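Local coordinates for beta-fructofuranosidase (Arabidopsis thaliana, PDB 2OXB), which hydrolyses sucrose and 1-kestose, and to a lesser extent neokestose and levan, at their terminal non-reducing beta-D-fructofuranoside residues, at residues D19-M24 and F33-P38; G76-S81 and L93-D98; N101-N106 and S142-T147. The protein carries 1 engineered substitution. All coordinates share one frame; numbering follows the deposited sequence.

All three contacts lie in the N-terminal five-bladed beta-propeller of a family 32 glycoside hydrolase and reach the same fructose. From the N terminus, contact 1 closes a short hairpin between strands 15-26 and 29-36. Contact 2 closes another hairpin, between strands 77-81 and 93-97, the first two strands of the following sheet. Contact 3 starts on strand 103-110, the neighbour of 93-97, and closes a longer loop by joining it to residues 142-147, ahead of strand 157-165. The three follow in series, neither nested nor crossed. Asp19 and Gln35 join contact 1 to contact 2; Thr95 and Trp78 join contact 2 to contact 3.

Contact 1: residues D19-M24 and F33-P38; sequences DPNGPM and FYQWNP. With FRU (beta-D-fructofuranose), chain B.
Gln35 runs alongside Asp19 and then reaches across Asn21, its amide ending between protein and sugar. Gln35 CB is 3.6 Å from the backbone N of Asp19. With CG anti to the carbonyl carbon (chi1 -55°), the chain passes the aspartate, Gln35 CG standing 3.5 Å from Asp19 CB. A bend at chi2 (-89°) turns the amide so that its two ends have different partners. NE2 donates to Asn21 OD1 at 3.0 Å, in the carbonyl plane and on a lone pair, although the two amide planes are 66° apart; it also bonds to Cys77 O. That double grip fixes the amide's rotation and leaves OE1 facing the fructosyl unit of sucrose, where it accepts a bond from the O6 of FRU at 2.8 Å. Beside it the active-site residue Asp19 directs OD1 toward the sugar, 3.8 Å from its anomeric carbon C2, while OD2 is held by Ser79 OG. Between the strands, the antiparallel backbones pair through Gln35 N to Asp19 O (2.9 Å) and Phe33 N to Asn21 O (3.1 Å). The far end is apolar: Met24 CE touches the edge of the Phe33 ring at CE2, 3.8 Å away. The hairpin belongs to the first propeller blade, with strand 47-53 flanking 29-36, and Asn21 and Gln35 lean on Ser79 of strand 77-81 in the next sheet.

Contact 2: residues G76-S81 and L93-D98; sequences GCWSGS and LYTGID. With FRU (beta-D-fructofuranose), chain B.
Trp78 lies between Ile97 and the bound fructose. On one face of the indole, Ile97 CD1 makes a CH-pi contact, 3.6 Å from the centroid of the five-membered ring and only 10° off its normal. O6 of FRU stands over the opposite face, offset toward the rim and 3.3 Å from Trp78 CG. CG of Trp78 is anti to its own carbonyl carbon (chi1 -71°), which sets the indole with one face on the isoleucine tip and the other to the sugar. Ser79 turns away from strand 93-97, and its OG lies 2.8 Å from FRU O4 as well as bonding to Asp19. Away from the sugar, Cys77 SG meets the Tyr94 ring obliquely, 3.8 Å from CE1, a sulfur-aromatic contact. Thr95 CB packs against Trp78 CB, whereas its hydroxyl points on to the backbone N of Asp145. The strands run antiparallel, but the register slips by one residue between Cys77 and Gly80. Cys77 faces Gly96 before the slip. Within the bulge Trp78 N donates to Thr95 O at 2.8 Å; beyond it, Ser81 and Leu93 form a hydrogen-bonded pair, Leu93 N meeting Ser81 O nearly along the C=O axis at 2.8 Å. Gly80 is matched with Tyr94 as a non-hydrogen-bonded pair. Trp78 and Ser79, two consecutive residues that both meet the sugar, occupy this shifted portion. The arrangement is a beta hairpin with a beta bulge, whose strand 77-81 is an outermost strand of a four-stranded propeller blade and carries two residues of the sucrose-binding pocket of this family 32 enzyme.

Contact 3: residues N101-N106 and S142-T147; sequences NQQVQN and SFRDPT. With FRU (beta-D-fructofuranose), chain B.
Gln103 sends its side chain toward Phe143 and Arg144. It leaves the strand with CG anti to the carbonyl carbon (chi1 -71°) and stays extended beyond, bringing OE1 to the backbone N of Phe143, which donates to it from above the carbonyl plane. The same amide lies obliquely across Arg144, its plane 27° from that of the guanidinium, with OE1 over the guanidinium face 3.2 Å from Arg144 NE at an angle too poor for a hydrogen bond. The carbonyl O of Gln103 faces the edge of the Phe143 ring near CD2. Arg144, Asp145 and Pro146 form the RDP motif of family 32, and strand 103-110 thus backs a substrate-binding loop. Asp145 turns away from the strand to receive two bonds from the fructose, OD1 from FRU O4 and OD2 from FRU O3, each 2.9 Å long; its OD2 is also bonded to Cys200 N. Arg144 bends at chi2 and chi3 past the sugar, its CD 3.7 Å from FRU O3, and touches the glucose unit of the substrate. Two residues along, Gln105 again points to the loop. Its CG packs on Phe143 CE2 at 3.8 Å, the amide standing almost perpendicular to that ring, 83° between planes, and meeting Pro146 tip to tip. Phe143 in turn rests on Ile161 and Ser163 of strand 157-165.

Contact 1: residues D19-M24 and F33-P38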
loop_
_atom_site.group_PDB
_atom_site.type_symbol
_atom_site.label_atom_id
_atom_site.label_comp_id
_atom_site.label_asym_id
_atom_site.label_seq_id
_atom_site.Cartn_x
_atom_site.Cartn_y
_atom_site.Cartn_z
ATOM N N ASP A 19 -2.744 10.998 3.162
ATOM C CA ASP A 19 -2.749 10.478 1.803
ATOM C C ASP A 19 -1.539 10.878 0.947
ATOM O O ASP A 19 -0.929 11.934 1.143
ATOM C CB ASP A 19 -4.018 10.944 1.065
ATOM C CG ASP A 19 -5.260 10.198 1.486
ATOM O OD1 ASP A 19 -5.401 9.884 2.688
ATOM O OD2 ASP A 19 -6.108 9.944 0.605
ATOM N N PRO A 20 -1.170 10.005 -0.007
ATOM C CA PRO A 20 -0.061 10.199 -0.949
ATOM C C PRO A 20 -0.725 10.904 -2.134
ATOM O O PRO A 20 -1.748 10.426 -2.646
ATOM C CB PRO A 20 0.358 8.770 -1.314
ATOM C CG PRO A 20 -0.263 7.907 -0.221
ATOM C CD PRO A 20 -1.566 8.586 0.024
ATOM N N ASN A 21 -0.165 12.028 -2.570
ATOM C CA ASN A 21 -0.770 12.773 -3.676
ATOM C C ASN A 21 0.149 12.985 -4.884
ATOM O O ASN A 21 1.365 13.149 -4.745
ATOM C CB ASN A 21 -1.262 14.136 -3.166
ATOM C CG ASN A 21 -2.297 14.012 -2.044
ATOM O OD1 ASN A 21 -2.461 14.915 -1.237
ATOM N ND2 ASN A 21 -3.016 12.895 -2.015
ATOM N N GLY A 22 -0.457 12.963 -6.069
ATOM C CA GLY A 22 0.243 13.190 -7.331
ATOM C C GLY A 22 1.625 12.602 -7.570
ATOM O O GLY A 22 2.568 13.339 -7.865
ATOM N N PRO A 23 1.778 11.278 -7.474
ATOM C CA PRO A 23 3.077 10.654 -7.692
ATOM C C PRO A 23 3.380 10.508 -9.185
ATOM O O PRO A 23 2.571 9.964 -9.944
ATOM C CB PRO A 23 2.910 9.313 -7.005
ATOM C CG PRO A 23 1.506 8.959 -7.353
ATOM C CD PRO A 23 0.765 10.267 -7.118
ATOM N N MET A 24 4.525 11.020 -9.619
ATOM C CA MET A 24 4.899 10.876 -11.019
ATOM C C MET A 24 6.374 11.150 -11.239
ATOM O O MET A 24 7.150 11.330 -10.299
ATOM C CB MET A 24 4.072 11.800 -11.919
ATOM C CG MET A 24 4.539 13.238 -11.939
ATOM S SD MET A 24 4.367 13.925 -10.327
ATOM C CE MET A 24 3.654 15.523 -10.719
ATOM N N PHE A 33 3.848 14.312 -3.335
ATOM C CA PHE A 33 3.190 15.355 -2.587
ATOM C C PHE A 33 2.480 14.519 -1.538
ATOM O O PHE A 33 2.754 13.323 -1.429
ATOM C CB PHE A 33 2.198 16.113 -3.479
ATOM C CG PHE A 33 2.818 16.716 -4.718
ATOM C CD1 PHE A 33 3.517 17.910 -4.660
ATOM C CD2 PHE A 33 2.693 16.087 -5.952
ATOM C CE1 PHE A 33 4.077 18.463 -5.814
ATOM C CE2 PHE A 33 3.255 16.640 -7.106
ATOM C CZ PHE A 33 3.943 17.826 -7.031
ATOM N N TYR A 34 1.596 15.132 -0.760
ATOM C CA TYR A 34 0.859 14.409 0.264
ATOM C C TYR A 34 0.132 15.323 1.226
ATOM O O TYR A 34 0.411 16.520 1.314
ATOM C CB TYR A 34 1.775 13.472 1.061
ATOM C CG TYR A 34 2.957 14.145 1.708
ATOM C CD1 TYR A 34 4.110 14.444 0.984
ATOM C CD2 TYR A 34 2.934 14.464 3.055
ATOM C CE1 TYR A 34 5.212 15.037 1.598
ATOM C CE2 TYR A 34 4.025 15.056 3.675
ATOM C CZ TYR A 34 5.153 15.338 2.951
ATOM O OH TYR A 34 6.202 15.931 3.608
ATOM N N GLN A 35 -0.816 14.730 1.938
ATOM C CA GLN A 35 -1.608 15.439 2.915
ATOM C C GLN A 35 -0.726 15.627 4.161
ATOM O O GLN A 35 -0.303 14.646 4.785
ATOM C CB GLN A 35 -2.859 14.613 3.233
ATOM C CG GLN A 35 -3.702 14.250 2.014
ATOM C CD GLN A 35 -4.747 15.294 1.670
ATOM O OE1 GLN A 35 -5.777 15.394 2.325
ATOM N NE2 GLN A 35 -4.483 16.080 0.641
ATOM N N TRP A 36 -0.449 16.885 4.515
ATOM C CA TRP A 36 0.406 17.202 5.669
ATOM C C TRP A 36 -0.093 18.387 6.514
ATOM O O TRP A 36 -0.574 19.392 5.988
ATOM C CB TRP A 36 1.845 17.462 5.168
ATOM C CG TRP A 36 2.823 17.994 6.185
ATOM C CD1 TRP A 36 3.380 17.315 7.234
ATOM C CD2 TRP A 36 3.329 19.332 6.261
ATOM N NE1 TRP A 36 4.199 18.154 7.962
ATOM C CE2 TRP A 36 4.185 19.397 7.385
ATOM C CE3 TRP A 36 3.140 20.487 5.487
ATOM C CZ2 TRP A 36 4.849 20.567 7.755
ATOM C CZ3 TRP A 36 3.801 21.656 5.854
ATOM C CH2 TRP A 36 4.646 21.685 6.980
ATOM N N ASN A 37 0.010 18.251 7.832
ATOM C CA ASN A 37 -0.403 19.316 8.735
ATOM C C ASN A 37 0.804 20.052 9.276
ATOM O O ASN A 37 1.573 19.523 10.089
ATOM C CB ASN A 37 -1.208 18.783 9.914
ATOM C CG ASN A 37 -1.407 19.839 10.987
ATOM O OD1 ASN A 37 -1.317 21.038 10.712
ATOM N ND2 ASN A 37 -1.686 19.404 12.211
ATOM N N PRO A 38 0.975 21.298 8.839
ATOM C CA PRO A 38 2.079 22.171 9.240
ATOM C C PRO A 38 1.951 22.712 10.651
ATOM O O PRO A 38 2.804 23.469 11.109
ATOM C CB PRO A 38 2.009 23.283 8.210
ATOM C CG PRO A 38 0.531 23.408 7.997
ATOM C CD PRO A 38 0.091 21.976 7.876
HETATM C C1 FRU B . -8.320 9.264 3.178
HETATM C C2 FRU B . -9.059 10.608 3.201
HETATM C C3 FRU B . -9.448 11.054 1.778
HETATM C C4 FRU B . -9.383 12.553 1.846
HETATM C C5 FRU B . -8.272 12.761 2.875
HETATM C C6 FRU B . -8.552 13.874 3.865
HETATM O O1 FRU B . -9.163 8.215 2.737
HETATM O O2 FRU B . -10.238 10.745 4.076
HETATM O O3 FRU B . -10.749 10.628 1.383
HETATM O O4 FRU B . -9.041 13.131 0.582
HETATM O O5 FRU B . -8.130 11.564 3.625
HETATM O O6 FRU B . -8.457 15.110 3.180
#

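Contact 2: residues G76-S81 and L93-D98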
loop_
_atom_site.group_PDB
_atom_site.type_symbol
_atom_site.label_atom_id
_atom_site.label_comp_id
_atom_site.label_asym_id
_atom_site.label_seq_id
_atom_site.Cartn_x
_atom_site.Cartn_y
_atom_site.Cartn_z
ATOM N N GLY A 76 -9.691 23.667 2.426
ATOM C CA GLY A 76 -8.876 22.467 2.449
ATOM C C GLY A 76 -8.345 22.028 1.103
ATOM O O GLY A 76 -8.943 22.285 0.061
ATOM N N CYS A 77 -7.201 21.367 1.126
ATOM C CA CYS A 77 -6.611 20.874 -0.101
ATOM C C CYS A 77 -6.477 19.376 0.019
ATOM O O CYS A 77 -5.440 18.861 0.448
ATOM C CB CYS A 77 -5.243 21.506 -0.347
ATOM S SG CYS A 77 -5.308 23.034 -1.252
ATOM N N TRP A 78 -7.554 18.694 -0.365
ATOM C CA TRP A 78 -7.643 17.245 -0.313
ATOM C C TRP A 78 -6.843 16.510 -1.400
ATOM O O TRP A 78 -6.326 17.114 -2.341
ATOM C CB TRP A 78 -9.129 16.835 -0.336
ATOM C CG TRP A 78 -9.856 17.162 0.962
ATOM C CD1 TRP A 78 -9.454 18.042 1.937
ATOM C CD2 TRP A 78 -11.079 16.579 1.440
ATOM N NE1 TRP A 78 -10.346 18.033 2.989
ATOM C CE2 TRP A 78 -11.351 17.147 2.710
ATOM C CE3 TRP A 78 -11.967 15.630 0.924
ATOM C CZ2 TRP A 78 -12.469 16.799 3.461
ATOM C CZ3 TRP A 78 -13.084 15.280 1.678
ATOM C CH2 TRP A 78 -13.322 15.866 2.934
ATOM N N SER A 79 -6.741 15.193 -1.226
ATOM C CA SER A 79 -6.020 14.295 -2.126
ATOM C C SER A 79 -6.323 14.532 -3.603
ATOM O O SER A 79 -7.412 14.967 -3.968
ATOM C CB SER A 79 -6.351 12.847 -1.770
ATOM O OG SER A 79 -6.445 12.696 -0.371
ATOM N N GLY A 80 -5.338 14.232 -4.443
ATOM C CA GLY A 80 -5.487 14.405 -5.875
ATOM C C GLY A 80 -4.519 13.487 -6.590
ATOM O O GLY A 80 -3.992 12.548 -5.983
ATOM N N SER A 81 -4.279 13.765 -7.868
ATOM C CA SER A 81 -3.385 12.960 -8.687
ATOM C C SER A 81 -2.830 13.780 -9.844
ATOM O O SER A 81 -3.323 14.878 -10.146
ATOM C CB SER A 81 -4.122 11.741 -9.245
ATOM O OG SER A 81 -4.279 10.725 -8.255
ATOM N N LEU A 93 -5.125 17.058 -10.480
ATOM C CA LEU A 93 -6.555 17.088 -10.228
ATOM C C LEU A 93 -6.737 16.841 -8.735
ATOM O O LEU A 93 -6.534 15.729 -8.256
ATOM C CB LEU A 93 -7.261 16.008 -11.056
ATOM C CG LEU A 93 -7.538 16.340 -12.532
ATOM C CD1 LEU A 93 -6.238 16.661 -13.245
ATOM C CD2 LEU A 93 -8.242 15.170 -13.217
ATOM N N TYR A 94 -7.080 17.885 -7.986
ATOM C CA TYR A 94 -7.269 17.722 -6.549
ATOM C C TYR A 94 -8.611 18.288 -6.086
ATOM O O TYR A 94 -9.167 19.206 -6.702
ATOM C CB TYR A 94 -6.133 18.393 -5.773
ATOM C CG TYR A 94 -6.306 19.878 -5.602
ATOM C CD1 TYR A 94 -6.906 20.407 -4.466
ATOM C CD2 TYR A 94 -5.881 20.757 -6.588
ATOM C CE1 TYR A 94 -7.074 21.777 -4.316
ATOM C CE2 TYR A 94 -6.049 22.124 -6.445
ATOM C CZ TYR A 94 -6.645 22.628 -5.307
ATOM O OH TYR A 94 -6.795 23.992 -5.181
ATOM N N THR A 95 -9.111 17.716 -4.991
ATOM C CA THR A 95 -10.377 18.094 -4.374
ATOM C C THR A 95 -10.196 19.204 -3.346
ATOM O O THR A 95 -9.560 19.007 -2.315
ATOM C CB THR A 95 -11.027 16.889 -3.623
ATOM O OG1 THR A 95 -11.043 15.729 -4.466
ATOM C CG2 THR A 95 -12.467 17.225 -3.206
ATOM N N GLY A 96 -10.766 20.370 -3.626
ATOM C CA GLY A 96 -10.685 21.472 -2.685
ATOM C C GLY A 96 -12.036 21.664 -2.006
ATOM O O GLY A 96 -13.056 21.164 -2.480
ATOM N N ILE A 97 -12.061 22.380 -0.891
ATOM C CA ILE A 97 -13.317 22.619 -0.195
ATOM C C ILE A 97 -13.600 24.114 -0.301
ATOM O O ILE A 97 -12.845 24.923 0.241
ATOM C CB ILE A 97 -13.220 22.222 1.301
ATOM C CG1 ILE A 97 -12.344 20.977 1.467
ATOM C CG2 ILE A 97 -14.618 21.967 1.864
ATOM C CD1 ILE A 97 -12.839 19.757 0.688
ATOM N N ASP A 98 -14.673 24.478 -1.002
ATOM C CA ASP A 98 -15.029 25.887 -1.178
ATOM C C ASP A 98 -15.644 26.519 0.083
ATOM O O ASP A 98 -15.920 25.818 1.067
ATOM C CB ASP A 98 -15.976 26.056 -2.372
ATOM C CG ASP A 98 -17.230 25.210 -2.261
ATOM O OD1 ASP A 98 -17.759 25.040 -1.144
ATOM O OD2 ASP A 98 -17.687 24.729 -3.317
HETATM C C1 FRU B . -8.320 9.264 3.178
HETATM C C2 FRU B . -9.059 10.608 3.201
HETATM C C3 FRU B . -9.448 11.054 1.778
HETATM C C4 FRU B . -9.383 12.553 1.846
HETATM C C5 FRU B . -8.272 12.761 2.875
HETATM C C6 FRU B . -8.552 13.874 3.865
HETATM O O1 FRU B . -9.163 8.215 2.737
HETATM O O2 FRU B . -10.238 10.745 4.076
HETATM O O3 FRU B . -10.749 10.628 1.383
HETATM O O4 FRU B . -9.041 13.131 0.582
HETATM O O5 FRU B . -8.130 11.564 3.625
HETATM O O6 FRU B . -8.457 15.110 3.180
#

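Contact 3: residues N101-N106 and S142-T147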
loop_
_atom_site.group_PDB
_atom_site.type_symbol
_atom_site.label_atom_id
_atom_site.label_comp_id
_atom_site.label_asym_id
_atom_site.label_seq_id
_atom_site.Cartn_x
_atom_site.Cartn_y
_atom_site.Cartn_z
ATOM N N ASN A 101 -18.237 24.647 2.477
ATOM C CA ASN A 101 -17.895 23.249 2.706
ATOM C C ASN A 101 -18.532 22.199 1.783
ATOM O O ASN A 101 -19.419 21.456 2.205
ATOM C CB ASN A 101 -18.205 22.915 4.167
ATOM C CG ASN A 101 -17.120 23.398 5.113
ATOM O OD1 ASN A 101 -16.079 22.748 5.263
ATOM N ND2 ASN A 101 -17.345 24.547 5.744
ATOM N N GLN A 102 -18.084 22.135 0.531
ATOM C CA GLN A 102 -18.609 21.152 -0.418
ATOM C C GLN A 102 -17.506 20.720 -1.382
ATOM O O GLN A 102 -16.915 21.536 -2.090
ATOM C CB GLN A 102 -19.818 21.716 -1.184
ATOM C CG GLN A 102 -19.507 22.336 -2.539
ATOM C CD GLN A 102 -20.716 23.020 -3.172
ATOM O OE1 GLN A 102 -21.837 22.514 -3.112
ATOM N NE2 GLN A 102 -20.483 24.165 -3.799
ATOM N N GLN A 103 -17.230 19.423 -1.390
ATOM C CA GLN A 103 -16.181 18.853 -2.222
ATOM C C GLN A 103 -16.220 19.106 -3.714
ATOM O O GLN A 103 -16.924 18.418 -4.465
ATOM C CB GLN A 103 -16.100 17.358 -1.979
ATOM C CG GLN A 103 -15.543 17.041 -0.635
ATOM C CD GLN A 103 -16.024 15.723 -0.153
ATOM O OE1 GLN A 103 -16.148 14.781 -0.937
ATOM N NE2 GLN A 103 -16.292 15.624 1.147
ATOM N N VAL A 104 -15.423 20.084 -4.132
ATOM C CA VAL A 104 -15.314 20.447 -5.535
ATOM C C VAL A 104 -13.983 19.942 -6.084
ATOM O O VAL A 104 -13.058 19.653 -5.331
ATOM C CB VAL A 104 -15.388 21.978 -5.728
ATOM C CG1 VAL A 104 -16.777 22.473 -5.411
ATOM C CG2 VAL A 104 -14.376 22.663 -4.827
ATOM N N GLN A 105 -13.908 19.835 -7.404
ATOM C CA GLN A 105 -12.710 19.374 -8.083
ATOM C C GLN A 105 -12.046 20.512 -8.807
ATOM O O GLN A 105 -12.680 21.198 -9.606
ATOM C CB GLN A 105 -13.051 18.282 -9.086
ATOM C CG GLN A 105 -13.697 17.109 -8.433
ATOM C CD GLN A 105 -12.863 16.586 -7.285
ATOM O OE1 GLN A 105 -13.387 15.962 -6.365
ATOM N NE2 GLN A 105 -11.552 16.831 -7.334
ATOM N N ASN A 106 -10.754 20.674 -8.532
ATOM C CA ASN A 106 -9.945 21.730 -9.110
ATOM C C ASN A 106 -8.734 21.185 -9.821
ATOM O O ASN A 106 -8.276 20.088 -9.509
ATOM C CB ASN A 106 -9.491 22.662 -8.000
ATOM C CG ASN A 106 -10.643 23.132 -7.166
ATOM O OD1 ASN A 106 -11.576 23.741 -7.684
ATOM N ND2 ASN A 106 -10.604 22.842 -5.871
ATOM N N SER A 142 -19.352 14.133 -0.200
ATOM C CA SER A 142 -18.865 12.829 -0.608
ATOM C C SER A 142 -18.597 12.784 -2.106
ATOM O O SER A 142 -19.176 11.969 -2.821
ATOM C CB SER A 142 -19.868 11.742 -0.212
ATOM O OG SER A 142 -19.338 10.944 0.846
ATOM N N PHE A 143 -17.701 13.662 -2.564
ATOM C CA PHE A 143 -17.316 13.776 -3.980
ATOM C C PHE A 143 -15.857 14.243 -4.094
ATOM O O PHE A 143 -15.575 15.369 -4.525
ATOM C CB PHE A 143 -18.234 14.779 -4.694
ATOM C CG PHE A 143 -17.906 14.987 -6.148
ATOM C CD1 PHE A 143 -17.843 13.909 -7.027
ATOM C CD2 PHE A 143 -17.711 16.263 -6.648
ATOM C CE1 PHE A 143 -17.595 14.102 -8.391
ATOM C CE2 PHE A 143 -17.464 16.469 -8.008
ATOM C CZ PHE A 143 -17.407 15.385 -8.878
ATOM N N ARG A 144 -14.933 13.365 -3.723
ATOM C CA ARG A 144 -13.528 13.714 -3.753
ATOM C C ARG A 144 -12.623 12.584 -4.227
ATOM O O ARG A 144 -13.085 11.486 -4.558
ATOM C CB ARG A 144 -13.079 14.175 -2.352
ATOM C CG ARG A 144 -12.401 13.105 -1.483
ATOM C CD ARG A 144 -13.365 12.176 -0.762
ATOM N NE ARG A 144 -14.029 12.817 0.367
ATOM C CZ ARG A 144 -14.902 12.207 1.156
ATOM N NH1 ARG A 144 -15.210 10.946 0.934
ATOM N NH2 ARG A 144 -15.466 12.859 2.157
ATOM N N ASP A 145 -11.327 12.888 -4.261
ATOM C CA ASP A 145 -10.294 11.944 -4.646
ATOM C C ASP A 145 -10.276 11.534 -6.099
ATOM O O ASP A 145 -10.459 10.366 -6.430
ATOM C CB ASP A 145 -10.385 10.722 -3.757
ATOM C CG ASP A 145 -10.288 11.082 -2.307
ATOM O OD1 ASP A 145 -9.797 12.191 -2.024
ATOM O OD2 ASP A 145 -10.692 10.268 -1.456
ATOM N N PRO A 146 -10.054 12.503 -6.994
ATOM C CA PRO A 146 -10.006 12.232 -8.431
ATOM C C PRO A 146 -8.724 11.504 -8.800
ATOM O O PRO A 146 -7.632 11.827 -8.323
ATOM C CB PRO A 146 -10.083 13.622 -9.054
ATOM C CG PRO A 146 -9.378 14.472 -8.043
ATOM C CD PRO A 146 -9.920 13.946 -6.724
ATOM N N THR A 147 -8.881 10.509 -9.657
ATOM C CA THR A 147 -7.784 9.686 -10.140
ATOM C C THR A 147 -7.041 10.379 -11.273
ATOM O O THR A 147 -7.353 11.502 -11.667
ATOM C CB THR A 147 -8.317 8.387 -10.740
ATOM O OG1 THR A 147 -8.995 8.685 -11.969
ATOM C CG2 THR A 147 -9.269 7.722 -9.802
HETATM C C1 FRU B . -8.320 9.264 3.178
HETATM C C2 FRU B . -9.059 10.608 3.201
HETATM C C3 FRU B . -9.448 11.054 1.778
HETATM C C4 FRU B . -9.383 12.553 1.846
HETATM C C5 FRU B . -8.272 12.761 2.875
HETATM C C6 FRU B . -8.552 13.874 3.865
HETATM O O1 FRU B . -9.163 8.215 2.737
HETATM O O2 FRU B . -10.238 10.745 4.076
HETATM O O3 FRU B . -10.749 10.628 1.383
HETATM O O4 FRU B . -9.041 13.131 0.582
HETATM O O5 FRU B . -8.130 11.564 3.625
HETATM O O6 FRU B . -8.457 15.110 3.180
#